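Local coordinates for protein putative phosphosugar isomerase (Clostridium difficile, PDB 3G68) that probably binds and isomerises phosphosugars, as a double-SIS-domain protein related to the isomerase part of glucosamine-6-phosphate synthase, at residues B[15-19]-B[180-185]; B[30-34]-B[160-165]; B[110-116]-B[127-133]; B[218-222]-B[310-315]. Residue numbers count along the deposited sequence, not the author numbering.

Contact 1 of 4, residues B[15-19]-B[180-185]; sequences MREII and ILDAIN
Antiparallel helix-helix packing joins helix 4-20 to helix 170-184 beside the second subunit, the short segments making a signed crossing angle of -165° with their axes 11.2 Å apart at closest. The CA register pairs M15 with I184 (7.6 Å between CA atoms) and R16 with L181 (7.5 Å). I19, chi1 m and chi2 t, sends CD1 into the middle of the packing, 3.6 Å from L181 CD2, 3.6 Å from I184 CD1 and 3.9 Å from I180 CG2. Selenomethionine M15 (m,t,p) folds its tip back so that CE meets I184 CD1 at 3.5 Å. R16 is extended (m,t,t): its CG lies 4.0 Å from L181 CD2 and NE passes 3.9 Å from I184 CG2. One water accepts from R16 NE (3.2 Å) and donates to L181 O (2.8 Å). D182 forms a salt bridge with R14 of the second subunit, and R16 packs on E10 of that subunit. The helix-helix packing is thus mainly apolar, with a water-mediated polar margin facing the subunit interface.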
loop_
_atom_site.group_PDB
_atom_site.type_symbol
_atom_site.label_atom_id
_atom_site.label_comp_id
_atom_site.label_asym_id
_atom_site.label_seq_id
_atom_site.Cartn_x
_atom_site.Cartn_y
_atom_site.Cartn_z
HETATM N N MSE B 15 -17.966 -2.123 -36.557
HETATM C CA MSE B 15 -17.804 -3.586 -36.545
HETATM C C MSE B 15 -18.160 -4.175 -35.174
HETATM O O MSE B 15 -18.872 -5.186 -35.084
HETATM C CB MSE B 15 -16.395 -3.983 -36.980
HETATM C CG MSE B 15 -16.111 -3.692 -38.457
HETATM SE SE MSE B 15 -14.383 -4.405 -39.029
HETATM C CE MSE B 15 -14.847 -6.356 -38.804
ATOM N N ARG B 16 -17.707 -3.518 -34.131
ATOM C CA ARG B 16 -18.009 -3.934 -32.752
ATOM C C ARG B 16 -19.509 -3.860 -32.449
ATOM O O ARG B 16 -20.028 -4.732 -31.741
ATOM C CB ARG B 16 -17.250 -3.097 -31.761
ATOM C CG ARG B 16 -15.790 -3.384 -31.785
ATOM C CD ARG B 16 -15.073 -2.349 -31.051
ATOM N NE ARG B 16 -13.658 -2.566 -31.216
ATOM C CZ ARG B 16 -12.743 -1.614 -31.204
ATOM N NH1 ARG B 16 -13.088 -0.344 -31.045
ATOM N NH2 ARG B 16 -11.482 -1.952 -31.368
ATOM N N GLU B 17 -20.197 -2.848 -32.988
ATOM C CA GLU B 17 -21.650 -2.717 -32.843
ATOM C C GLU B 17 -22.415 -3.850 -33.524
ATOM O O GLU B 17 -23.413 -4.392 -32.985
ATOM C CB GLU B 17 -22.158 -1.404 -33.411
ATOM C CG GLU B 17 -21.721 -0.202 -32.596
ATOM C CD GLU B 17 -22.065 1.116 -33.257
ATOM O OE1 GLU B 17 -22.522 1.091 -34.422
ATOM O OE2 GLU B 17 -21.830 2.168 -32.612
ATOM N N ILE B 18 -21.935 -4.205 -34.705
ATOM C CA ILE B 18 -22.491 -5.287 -35.479
ATOM C C ILE B 18 -22.345 -6.618 -34.751
ATOM O O ILE B 18 -23.279 -7.391 -34.692
ATOM C CB ILE B 18 -21.893 -5.322 -36.897
ATOM C CG1 ILE B 18 -22.406 -4.095 -37.674
ATOM C CG2 ILE B 18 -22.289 -6.634 -37.614
ATOM C CD1 ILE B 18 -21.731 -3.908 -39.031
ATOM N N ILE B 19 -21.171 -6.872 -34.202
ATOM C CA ILE B 19 -20.909 -8.071 -33.396
ATOM C C ILE B 19 -21.891 -8.141 -32.197
ATOM O O ILE B 19 -22.533 -9.166 -32.000
ATOM C CB ILE B 19 -19.411 -8.105 -32.966
ATOM C CG1 ILE B 19 -18.557 -8.567 -34.151
ATOM C CG2 ILE B 19 -19.161 -9.025 -31.744
ATOM C CD1 ILE B 19 -17.030 -8.306 -33.974
ATOM N N ILE B 180 -11.884 -12.416 -34.024
ATOM C CA ILE B 180 -12.311 -11.344 -34.926
ATOM C C ILE B 180 -12.073 -10.015 -34.226
ATOM O O ILE B 180 -11.543 -9.085 -34.821
ATOM C CB ILE B 180 -13.803 -11.493 -35.324
ATOM C CG1 ILE B 180 -14.004 -12.733 -36.204
ATOM C CG2 ILE B 180 -14.318 -10.277 -36.038
ATOM C CD1 ILE B 180 -15.499 -13.124 -36.402
ATOM N N LEU B 181 -12.422 -9.928 -32.945
ATOM C CA LEU B 181 -12.186 -8.685 -32.179
ATOM C C LEU B 181 -10.690 -8.362 -32.081
ATOM O O LEU B 181 -10.284 -7.199 -32.131
ATOM C CB LEU B 181 -12.840 -8.768 -30.790
ATOM C CG LEU B 181 -14.360 -8.655 -30.766
ATOM C CD1 LEU B 181 -14.901 -8.942 -29.337
ATOM C CD2 LEU B 181 -14.829 -7.255 -31.263
ATOM N N ASP B 182 -9.872 -9.394 -31.966
ATOM C CA ASP B 182 -8.419 -9.228 -31.946
ATOM C C ASP B 182 -7.921 -8.633 -33.288
ATOM O O ASP B 182 -6.999 -7.833 -33.262
ATOM C CB ASP B 182 -7.675 -10.555 -31.730
ATOM C CG ASP B 182 -7.719 -11.086 -30.302
ATOM O OD1 ASP B 182 -8.029 -10.366 -29.340
ATOM O OD2 ASP B 182 -7.355 -12.273 -30.153
ATOM N N ALA B 183 -8.532 -8.986 -34.427
ATOM C CA ALA B 183 -8.167 -8.406 -35.733
ATOM C C ALA B 183 -8.656 -6.954 -35.815
ATOM O O ALA B 183 -7.933 -6.032 -36.219
ATOM C CB ALA B 183 -8.798 -9.235 -36.878
ATOM N N ILE B 184 -9.879 -6.728 -35.382
ATOM C CA ILE B 184 -10.476 -5.381 -35.408
ATOM C C ILE B 184 -9.651 -4.366 -34.583
ATOM O O ILE B 184 -9.499 -3.215 -34.974
ATOM C CB ILE B 184 -11.960 -5.438 -34.885
ATOM C CG1 ILE B 184 -12.861 -6.220 -35.872
ATOM C CG2 ILE B 184 -12.483 -4.052 -34.590
ATOM C CD1 ILE B 184 -14.303 -6.462 -35.325
ATOM N N ASN B 185 -9.064 -4.818 -33.471
ATOM C CA ASN B 185 -8.287 -3.956 -32.598
ATOM C C ASN B 185 -6.917 -3.538 -33.154
ATOM O O ASN B 185 -6.289 -2.624 -32.639
ATOM C CB ASN B 185 -8.089 -4.583 -31.217
ATOM C CG ASN B 185 -7.755 -3.531 -30.169
ATOM O OD1 ASN B 185 -8.425 -2.501 -30.088
ATOM N ND2 ASN B 185 -6.734 -3.779 -29.379
HETATM O O HOH W 1 -11.756 -5.103 -30.898
#

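Contact 2 of 4, residues B[30-34]-B[160-165]; sequences KRTNL and QIAREK
K30 lays its side chain across the last turns of helix 145-165, its CB 3.8 Å from Q160 O and its CD 4.0 Å from Q160 OE1. The contact joins an SIS domain's helix end to the irregular segment leading into strand 36-40. K30 and R31 are helix-like in phi/psi, whereas T32 to L34 are extended; CA atoms of K30 and I161 approach to 4.7 Å. K30 (chi1 p, the rest trans) reaches NZ to a long salt bridge with E164 OE1 (3.9 Å). One water links K30 NZ (2.7 Å) to E164 OE1 (2.7 Å), another K30 NZ (2.8 Å) to Q160 OE1 (2.7 Å); Q160 NE2 is hydrogen-bonded to Y173 OH. E164 (t,p) sets CG 3.3 Å from K30 O. R31's CA-CB bond points away, and its NH2 is hydrogen-bonded to N27 OD1. L34 CD1 packs against I161 CD1 at 4.0 Å. K165, m,m,t,t, curls towards the loop's carbonyls: NZ donates weakly to R31 O (3.3 Å) and to T32 O at 2.8 Å.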
loop_
_atom_site.group_PDB
_atom_site.type_symbol
_atom_site.label_atom_id
_atom_site.label_comp_id
_atom_site.label_asym_id
_atom_site.label_seq_id
_atom_site.Cartn_x
_atom_site.Cartn_y
_atom_site.Cartn_z
ATOM N N LYS B 30 -31.025 -18.033 -38.703
ATOM C CA LYS B 30 -30.231 -19.176 -38.206
ATOM C C LYS B 30 -31.098 -20.423 -38.006
ATOM O O LYS B 30 -30.584 -21.541 -37.970
ATOM C CB LYS B 30 -29.556 -18.835 -36.872
ATOM C CG LYS B 30 -30.484 -18.777 -35.638
ATOM C CD LYS B 30 -29.739 -18.443 -34.345
ATOM C CE LYS B 30 -30.678 -18.451 -33.162
ATOM N NZ LYS B 30 -30.014 -18.101 -31.885
ATOM N N ARG B 31 -32.398 -20.184 -37.793
ATOM C CA ARG B 31 -33.381 -21.213 -37.544
ATOM C C ARG B 31 -33.941 -21.897 -38.820
ATOM O O ARG B 31 -34.571 -22.930 -38.708
ATOM C CB ARG B 31 -34.533 -20.649 -36.686
ATOM C CG ARG B 31 -34.105 -20.074 -35.336
ATOM C CD ARG B 31 -35.249 -19.317 -34.655
ATOM N NE ARG B 31 -34.809 -18.607 -33.456
ATOM C CZ ARG B 31 -34.603 -19.164 -32.256
ATOM N NH1 ARG B 31 -34.786 -20.468 -32.041
ATOM N NH2 ARG B 31 -34.207 -18.406 -31.243
ATOM N N THR B 32 -33.706 -21.339 -40.011
ATOM C CA THR B 32 -34.182 -21.949 -41.262
ATOM C C THR B 32 -33.465 -23.260 -41.599
ATOM O O THR B 32 -32.413 -23.580 -41.028
ATOM C CB THR B 32 -34.023 -20.990 -42.477
ATOM O OG1 THR B 32 -32.671 -20.512 -42.564
ATOM C CG2 THR B 32 -34.943 -19.819 -42.326
ATOM N N ASN B 33 -34.072 -24.032 -42.505
ATOM C CA ASN B 33 -33.475 -25.266 -42.980
ATOM C C ASN B 33 -32.706 -25.003 -44.271
ATOM O O ASN B 33 -33.328 -24.790 -45.316
ATOM C CB ASN B 33 -34.548 -26.310 -43.254
ATOM C CG ASN B 33 -33.957 -27.659 -43.584
ATOM O OD1 ASN B 33 -32.905 -28.039 -43.053
ATOM N ND2 ASN B 33 -34.628 -28.395 -44.461
ATOM N N LEU B 34 -31.372 -25.084 -44.204
ATOM C CA LEU B 34 -30.490 -24.777 -45.343
ATOM C C LEU B 34 -29.578 -25.929 -45.778
ATOM O O LEU B 34 -28.926 -26.554 -44.954
ATOM C CB LEU B 34 -29.604 -23.576 -44.990
ATOM C CG LEU B 34 -30.321 -22.288 -44.589
ATOM C CD1 LEU B 34 -29.300 -21.225 -44.232
ATOM C CD2 LEU B 34 -31.231 -21.811 -45.715
ATOM N N GLN B 160 -23.404 -17.907 -36.544
ATOM C CA GLN B 160 -24.747 -17.994 -35.962
ATOM C C GLN B 160 -25.457 -19.265 -36.402
ATOM O O GLN B 160 -26.118 -19.922 -35.597
ATOM C CB GLN B 160 -25.556 -16.752 -36.350
ATOM C CG GLN B 160 -25.102 -15.458 -35.607
ATOM C CD GLN B 160 -25.833 -15.244 -34.291
ATOM O OE1 GLN B 160 -27.007 -15.562 -34.182
ATOM N NE2 GLN B 160 -25.149 -14.652 -33.298
ATOM N N ILE B 161 -25.293 -19.619 -37.674
ATOM C CA ILE B 161 -25.850 -20.863 -38.208
ATOM C C ILE B 161 -25.120 -22.030 -37.563
ATOM O O ILE B 161 -25.754 -22.912 -37.026
ATOM C CB ILE B 161 -25.717 -20.968 -39.722
ATOM C CG1 ILE B 161 -26.685 -20.014 -40.411
ATOM C CG2 ILE B 161 -26.034 -22.379 -40.197
ATOM C CD1 ILE B 161 -26.369 -19.833 -41.894
ATOM N N ALA B 162 -23.790 -21.990 -37.587
ATOM C CA ALA B 162 -22.948 -23.055 -37.042
ATOM C C ALA B 162 -23.291 -23.390 -35.583
ATOM O O ALA B 162 -23.391 -24.566 -35.198
ATOM C CB ALA B 162 -21.467 -22.668 -37.177
ATOM N N ARG B 163 -23.454 -22.358 -34.765
ATOM C CA ARG B 163 -23.797 -22.578 -33.359
ATOM C C ARG B 163 -25.200 -23.185 -33.240
ATOM O O ARG B 163 -25.381 -24.166 -32.528
ATOM C CB ARG B 163 -23.665 -21.280 -32.545
ATOM C CG ARG B 163 -23.941 -21.441 -31.019
ATOM C CD ARG B 163 -23.692 -20.129 -30.262
ATOM N NE ARG B 163 -24.596 -19.097 -30.764
ATOM C CZ ARG B 163 -24.648 -17.843 -30.347
ATOM N NH1 ARG B 163 -23.854 -17.413 -29.377
ATOM N NH2 ARG B 163 -25.531 -17.015 -30.894
ATOM N N GLU B 164 -26.178 -22.617 -33.942
ATOM C CA GLU B 164 -27.575 -23.081 -33.870
ATOM C C GLU B 164 -27.700 -24.520 -34.266
ATOM O O GLU B 164 -28.385 -25.309 -33.593
ATOM C CB GLU B 164 -28.461 -22.214 -34.767
ATOM C CG GLU B 164 -29.956 -22.620 -34.910
ATOM C CD GLU B 164 -30.809 -22.471 -33.645
ATOM O OE1 GLU B 164 -30.344 -21.887 -32.635
ATOM O OE2 GLU B 164 -31.981 -22.937 -33.704
ATOM N N LYS B 165 -27.031 -24.871 -35.361
ATOM C CA LYS B 165 -27.103 -26.229 -35.919
ATOM C C LYS B 165 -26.171 -27.255 -35.236
ATOM O O LYS B 165 -26.213 -28.444 -35.548
ATOM C CB LYS B 165 -26.900 -26.189 -37.449
ATOM C CG LYS B 165 -27.871 -25.218 -38.227
ATOM C CD LYS B 165 -29.366 -25.317 -37.838
ATOM C CE LYS B 165 -30.253 -24.583 -38.869
ATOM N NZ LYS B 165 -31.745 -24.572 -38.542
HETATM O O HOH W 2 -29.114 -15.571 -32.488
HETATM O O HOH W 3 -28.487 -20.304 -31.587
HETATM O O HOH W 4 -33.089 -23.906 -36.177
#

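Contact 3 of 4, residues B[110-116]-B[127-133]; sequences CKIASMA and SDYILTV
Strand 111-116 and the segment around strand 129-130 run parallel at one edge of the five-stranded sheet of an SIS domain, with bridges A113-Y129 and S114-I130. I112 O accepts from both D128 N (2.8 Å) and Y129 N (3.1 Å); S114 N donates to Y129 O (3.0 Å), L131 N to S114 O (2.9 Å) and V133 N to A116 O (2.8 Å). D128, chi1 m, turns OD2 back to I112 N (3.0 Å), extending the ladder through a side chain. The small methyl of A113 makes a shallow hollow filled by two bulkier neighbours: Y129 CB lies 4.1 Å and L131 CD1 4.0 Å from A113 CB. K111 CB meets the Y129 ring edge, 4.3 Å from CE2. Farther along, selenomethionine M115 (m,t,t) stretches past L131, with CE 3.8 Å from L131 CD1, while M115 CB meets V133 CG2 at 4.0 Å. S114 CB, across the sheet from A113, nestles 3.1 Å from S127 OG; D124 and I123 are the respective hydroxyl partners of S114 and S127. Strand 84-90 bonds to the other edge of 111-116; helix 96-107 packs on I112 and S127, and helix 145-165 on M115 and V133.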
loop_
_atom_site.group_PDB
_atom_site.type_symbol
_atom_site.label_atom_id
_atom_site.label_comp_id
_atom_site.label_asym_id
_atom_site.label_seq_id
_atom_site.Cartn_x
_atom_site.Cartn_y
_atom_site.Cartn_z
ATOM N N CYS B 110 -36.214 -20.777 -53.702
ATOM C CA CYS B 110 -35.128 -20.448 -52.768
ATOM C C CYS B 110 -35.587 -19.455 -51.692
ATOM O O CYS B 110 -36.503 -18.645 -51.901
ATOM C CB CYS B 110 -33.927 -19.817 -53.487
ATOM S SG CYS B 110 -33.088 -20.862 -54.694
ATOM N N LYS B 111 -34.904 -19.503 -50.556
ATOM C CA LYS B 111 -35.089 -18.528 -49.481
ATOM C C LYS B 111 -34.192 -17.326 -49.827
ATOM O O LYS B 111 -33.109 -17.512 -50.384
ATOM C CB LYS B 111 -34.722 -19.155 -48.145
ATOM C CG LYS B 111 -35.702 -20.244 -47.749
ATOM C CD LYS B 111 -35.245 -21.030 -46.568
ATOM C CE LYS B 111 -36.340 -21.984 -46.102
ATOM N NZ LYS B 111 -35.956 -22.676 -44.836
ATOM N N ILE B 112 -34.666 -16.111 -49.556
ATOM C CA ILE B 112 -33.952 -14.899 -49.932
ATOM C C ILE B 112 -33.554 -14.072 -48.712
ATOM O O ILE B 112 -34.376 -13.813 -47.813
ATOM C CB ILE B 112 -34.811 -14.007 -50.851
ATOM C CG1 ILE B 112 -35.344 -14.793 -52.064
ATOM C CG2 ILE B 112 -34.024 -12.779 -51.322
ATOM C CD1 ILE B 112 -34.273 -15.439 -52.974
ATOM N N ALA B 113 -32.292 -13.664 -48.687
ATOM C CA ALA B 113 -31.772 -12.791 -47.645
ATOM C C ALA B 113 -31.117 -11.601 -48.324
ATOM O O ALA B 113 -30.565 -11.747 -49.436
ATOM C CB ALA B 113 -30.783 -13.537 -46.765
ATOM N N SER B 114 -31.201 -10.434 -47.682
ATOM C CA SER B 114 -30.579 -9.214 -48.184
ATOM C C SER B 114 -29.515 -8.674 -47.210
ATOM O O SER B 114 -29.625 -8.841 -46.001
ATOM C CB SER B 114 -31.628 -8.128 -48.475
ATOM O OG SER B 114 -32.440 -7.834 -47.335
HETATM N N MSE B 115 -28.464 -8.065 -47.765
HETATM C CA MSE B 115 -27.444 -7.384 -46.983
HETATM C C MSE B 115 -27.147 -6.049 -47.636
HETATM O O MSE B 115 -26.258 -5.923 -48.490
HETATM C CB MSE B 115 -26.183 -8.240 -46.834
HETATM C CG MSE B 115 -26.408 -9.495 -46.030
HETATM SE SE MSE B 115 -24.696 -10.219 -45.382
HETATM C CE MSE B 115 -25.402 -11.723 -44.185
ATOM N N ALA B 116 -27.973 -5.074 -47.295
ATOM C CA ALA B 116 -27.815 -3.709 -47.750
ATOM C C ALA B 116 -27.271 -2.872 -46.593
ATOM O O ALA B 116 -27.440 -3.231 -45.411
ATOM C CB ALA B 116 -29.154 -3.167 -48.244
ATOM N N SER B 127 -37.042 -9.943 -49.920
ATOM C CA SER B 127 -36.252 -10.720 -48.972
ATOM C C SER B 127 -37.078 -11.281 -47.819
ATOM O O SER B 127 -37.927 -10.585 -47.256
ATOM C CB SER B 127 -35.131 -9.837 -48.414
ATOM O OG SER B 127 -34.362 -9.304 -49.478
ATOM N N ASP B 128 -36.802 -12.538 -47.472
ATOM C CA ASP B 128 -37.419 -13.201 -46.352
ATOM C C ASP B 128 -36.679 -12.742 -45.087
ATOM O O ASP B 128 -37.304 -12.605 -44.035
ATOM C CB ASP B 128 -37.339 -14.722 -46.534
ATOM C CG ASP B 128 -38.094 -15.195 -47.788
ATOM O OD1 ASP B 128 -39.310 -14.909 -47.877
ATOM O OD2 ASP B 128 -37.487 -15.830 -48.685
ATOM N N TYR B 129 -35.361 -12.478 -45.206
ATOM C CA TYR B 129 -34.502 -12.075 -44.072
ATOM C C TYR B 129 -33.704 -10.820 -44.379
ATOM O O TYR B 129 -32.828 -10.858 -45.244
ATOM C CB TYR B 129 -33.531 -13.210 -43.730
ATOM C CG TYR B 129 -34.247 -14.508 -43.699
ATOM C CD1 TYR B 129 -35.113 -14.808 -42.644
ATOM C CD2 TYR B 129 -34.125 -15.416 -44.736
ATOM C CE1 TYR B 129 -35.823 -15.993 -42.621
ATOM C CE2 TYR B 129 -34.821 -16.613 -44.724
ATOM C CZ TYR B 129 -35.671 -16.893 -43.664
ATOM O OH TYR B 129 -36.367 -18.068 -43.654
ATOM N N ILE B 130 -34.020 -9.719 -43.697
ATOM C CA ILE B 130 -33.371 -8.438 -43.937
ATOM C C ILE B 130 -32.211 -8.376 -42.964
ATOM O O ILE B 130 -32.392 -8.016 -41.800
ATOM C CB ILE B 130 -34.363 -7.275 -43.750
ATOM C CG1 ILE B 130 -35.489 -7.386 -44.781
ATOM C CG2 ILE B 130 -33.670 -5.927 -43.887
ATOM C CD1 ILE B 130 -36.615 -6.377 -44.573
ATOM N N LEU B 131 -31.030 -8.770 -43.450
ATOM C CA LEU B 131 -29.808 -8.860 -42.641
ATOM C C LEU B 131 -28.922 -7.638 -42.898
ATOM O O LEU B 131 -27.773 -7.756 -43.356
ATOM C CB LEU B 131 -29.080 -10.164 -42.982
ATOM C CG LEU B 131 -29.858 -11.468 -42.897
ATOM C CD1 LEU B 131 -28.971 -12.617 -43.332
ATOM C CD2 LEU B 131 -30.384 -11.695 -41.455
ATOM N N THR B 132 -29.509 -6.476 -42.622
ATOM C CA THR B 132 -28.914 -5.162 -42.826
ATOM C C THR B 132 -27.507 -5.054 -42.248
ATOM O O THR B 132 -27.262 -5.484 -41.122
ATOM C CB THR B 132 -29.794 -4.080 -42.174
ATOM O OG1 THR B 132 -31.170 -4.311 -42.556
ATOM C CG2 THR B 132 -29.343 -2.682 -42.600
ATOM N N VAL B 133 -26.587 -4.533 -43.054
ATOM C CA VAL B 133 -25.227 -4.279 -42.616
ATOM C C VAL B 133 -25.327 -2.903 -41.967
ATOM O O VAL B 133 -25.440 -1.894 -42.657
ATOM C CB VAL B 133 -24.217 -4.283 -43.790
ATOM C CG1 VAL B 133 -22.805 -3.944 -43.263
ATOM C CG2 VAL B 133 -24.229 -5.614 -44.491
#

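Contact 4 of 4, residues B[218-222]-B[310-315]; sequences DIYGD and QTFNFI
D218 and I219 lead into helix 220-234 of the second SIS-type half, with I219 at the N-cap position (phi/psi -122/29), and meet an irregular, tightly turning segment just before helix 316-324. Most residues of 310-315 have helix-like backbone angles, and N313 N and F314 N both donate to Q310 O, at 3.0 and 3.1 Å. The nearest CA pairs, I219-T311 and D222-I315, are each 6.7 Å apart. D222 (chi1 m) accepts a short hydrogen bond at OD2 from T311 OG1, 2.5 Å. One water donates to T311 O (2.9 Å) and weakly to D222 OD2 (2.9 Å), and accepts from I315 N (3.0 Å). I219 (p,t) places CD1 over the face of F314, a CH-pi contact 4.1 Å from the ring centroid. A second water connects D218 OD2 (2.7 Å) with Q310 NE2 (3.1 Å); D218 also pairs with K267, and Q310 NE2 bonds to P307 O. I315 CG2 packs 3.7 Å from D222 CB. From the first half, K151 of helix 145-165 bridges D222 and T311 and Q51 of helix 43-59 bonds to D222 N, tying the two SIS-type halves together, while L263 of strand 258-264 lies against I219, F314 and I315.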
loop_
_atom_site.group_PDB
_atom_site.type_symbol
_atom_site.label_atom_id
_atom_site.label_comp_id
_atom_site.label_asym_id
_atom_site.label_seq_id
_atom_site.Cartn_x
_atom_site.Cartn_y
_atom_site.Cartn_z
ATOM N N ASP B 218 -5.742 -16.918 -49.925
ATOM C CA ASP B 218 -6.505 -16.637 -48.700
ATOM C C ASP B 218 -7.076 -15.219 -48.670
ATOM O O ASP B 218 -8.069 -14.984 -47.964
ATOM C CB ASP B 218 -5.660 -16.869 -47.432
ATOM C CG ASP B 218 -5.292 -18.316 -47.219
ATOM O OD1 ASP B 218 -5.983 -19.214 -47.764
ATOM O OD2 ASP B 218 -4.321 -18.541 -46.479
ATOM N N ILE B 219 -6.463 -14.309 -49.443
ATOM C CA ILE B 219 -6.915 -12.934 -49.562
ATOM C C ILE B 219 -7.237 -12.568 -51.030
ATOM O O ILE B 219 -7.181 -11.419 -51.421
ATOM C CB ILE B 219 -5.936 -11.934 -48.867
ATOM C CG1 ILE B 219 -4.509 -12.108 -49.370
ATOM C CG2 ILE B 219 -6.079 -12.094 -47.315
ATOM C CD1 ILE B 219 -3.518 -10.920 -48.986
ATOM N N TYR B 220 -7.650 -13.551 -51.826
ATOM C CA TYR B 220 -7.976 -13.281 -53.230
ATOM C C TYR B 220 -9.104 -12.226 -53.406
ATOM O O TYR B 220 -8.961 -11.292 -54.168
ATOM C CB TYR B 220 -8.303 -14.604 -53.953
ATOM C CG TYR B 220 -8.616 -14.413 -55.414
ATOM C CD1 TYR B 220 -7.697 -13.824 -56.259
ATOM C CD2 TYR B 220 -9.848 -14.810 -55.936
ATOM C CE1 TYR B 220 -7.985 -13.645 -57.602
ATOM C CE2 TYR B 220 -10.161 -14.619 -57.260
ATOM C CZ TYR B 220 -9.230 -14.046 -58.093
ATOM O OH TYR B 220 -9.550 -13.854 -59.410
ATOM N N GLY B 221 -10.174 -12.338 -52.645
ATOM C CA GLY B 221 -11.271 -11.351 -52.717
ATOM C C GLY B 221 -10.753 -9.955 -52.374
ATOM O O GLY B 221 -11.043 -8.993 -53.089
ATOM N N ASP B 222 -10.000 -9.848 -51.276
ATOM C CA ASP B 222 -9.382 -8.550 -50.887
ATOM C C ASP B 222 -8.427 -8.006 -51.945
ATOM O O ASP B 222 -8.331 -6.793 -52.105
ATOM C CB ASP B 222 -8.636 -8.664 -49.558
ATOM C CG ASP B 222 -9.572 -8.828 -48.362
ATOM O OD1 ASP B 222 -10.752 -8.368 -48.425
ATOM O OD2 ASP B 222 -9.090 -9.379 -47.347
ATOM N N GLN B 310 -7.295 -12.200 -41.018
ATOM C CA GLN B 310 -6.355 -11.214 -41.585
ATOM C C GLN B 310 -7.057 -10.294 -42.567
ATOM O O GLN B 310 -6.534 -9.219 -42.878
ATOM C CB GLN B 310 -5.168 -11.909 -42.275
ATOM C CG GLN B 310 -5.563 -12.728 -43.518
ATOM C CD GLN B 310 -4.381 -13.419 -44.199
ATOM O OE1 GLN B 310 -3.231 -13.019 -44.066
ATOM N NE2 GLN B 310 -4.680 -14.468 -44.927
ATOM N N THR B 311 -8.209 -10.714 -43.086
ATOM C CA THR B 311 -8.996 -9.898 -43.999
ATOM C C THR B 311 -9.364 -8.529 -43.382
ATOM O O THR B 311 -9.605 -7.583 -44.084
ATOM C CB THR B 311 -10.275 -10.633 -44.500
ATOM O OG1 THR B 311 -10.842 -9.916 -45.611
ATOM C CG2 THR B 311 -11.310 -10.771 -43.374
ATOM N N PHE B 312 -9.419 -8.429 -42.068
ATOM C CA PHE B 312 -9.750 -7.144 -41.429
ATOM C C PHE B 312 -8.610 -6.166 -41.309
ATOM O O PHE B 312 -8.804 -5.093 -40.743
ATOM C CB PHE B 312 -10.419 -7.380 -40.075
ATOM C CG PHE B 312 -11.673 -8.122 -40.212
ATOM C CD1 PHE B 312 -12.736 -7.557 -40.928
ATOM C CD2 PHE B 312 -11.799 -9.424 -39.729
ATOM C CE1 PHE B 312 -13.922 -8.287 -41.115
ATOM C CE2 PHE B 312 -12.986 -10.129 -39.907
ATOM C CZ PHE B 312 -14.042 -9.554 -40.599
ATOM N N ASN B 313 -7.421 -6.550 -41.778
ATOM C CA ASN B 313 -6.281 -5.658 -41.768
ATOM C C ASN B 313 -5.505 -5.513 -43.064
ATOM O O ASN B 313 -4.933 -4.462 -43.279
ATOM C CB ASN B 313 -5.239 -6.157 -40.760
ATOM C CG ASN B 313 -5.754 -6.264 -39.326
ATOM O OD1 ASN B 313 -5.206 -7.050 -38.568
ATOM N ND2 ASN B 313 -6.760 -5.469 -38.942
ATOM N N PHE B 314 -5.462 -6.541 -43.916
ATOM C CA PHE B 314 -4.453 -6.561 -44.996
ATOM C C PHE B 314 -4.465 -5.429 -46.014
ATOM O O PHE B 314 -3.395 -4.913 -46.368
ATOM C CB PHE B 314 -4.407 -7.899 -45.749
ATOM C CG PHE B 314 -3.039 -8.473 -45.807
ATOM C CD1 PHE B 314 -2.025 -7.816 -46.480
ATOM C CD2 PHE B 314 -2.747 -9.655 -45.119
ATOM C CE1 PHE B 314 -0.720 -8.358 -46.506
ATOM C CE2 PHE B 314 -1.477 -10.169 -45.111
ATOM C CZ PHE B 314 -0.457 -9.512 -45.797
ATOM N N ILE B 315 -5.644 -5.030 -46.477
ATOM C CA ILE B 315 -5.721 -4.017 -47.517
ATOM C C ILE B 315 -5.908 -2.582 -47.012
ATOM O O ILE B 315 -6.019 -1.658 -47.818
ATOM C CB ILE B 315 -6.728 -4.367 -48.646
ATOM C CG1 ILE B 315 -8.170 -4.386 -48.181
ATOM C CG2 ILE B 315 -6.387 -5.706 -49.288
ATOM C CD1 ILE B 315 -9.136 -4.446 -49.385
HETATM O O HOH W 5 -2.627 -16.547 -45.908
HETATM O O HOH W 6 -7.617 -7.231 -46.182
#

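Overall arrangement
From the N terminus, helix 4-20 opens contact 1, whose loop closes only at helix 170-184 and so encloses the first five-stranded sheet. Within it, contact 2 joins the approach to strand 36-40 to the end of helix 145-165, and contact 3, with a short loop of its own, is nested inside contact 2. Those two touch where T32 and N33 meet Y129 and K111. Contact 4 follows in series and closes a loop around much of the second sheet. It touches contact 1 through F312, which packs on M15, I180 and A183, and through a probable N313-A183 hydrogen bond, thereby tying the two halves of the chain together.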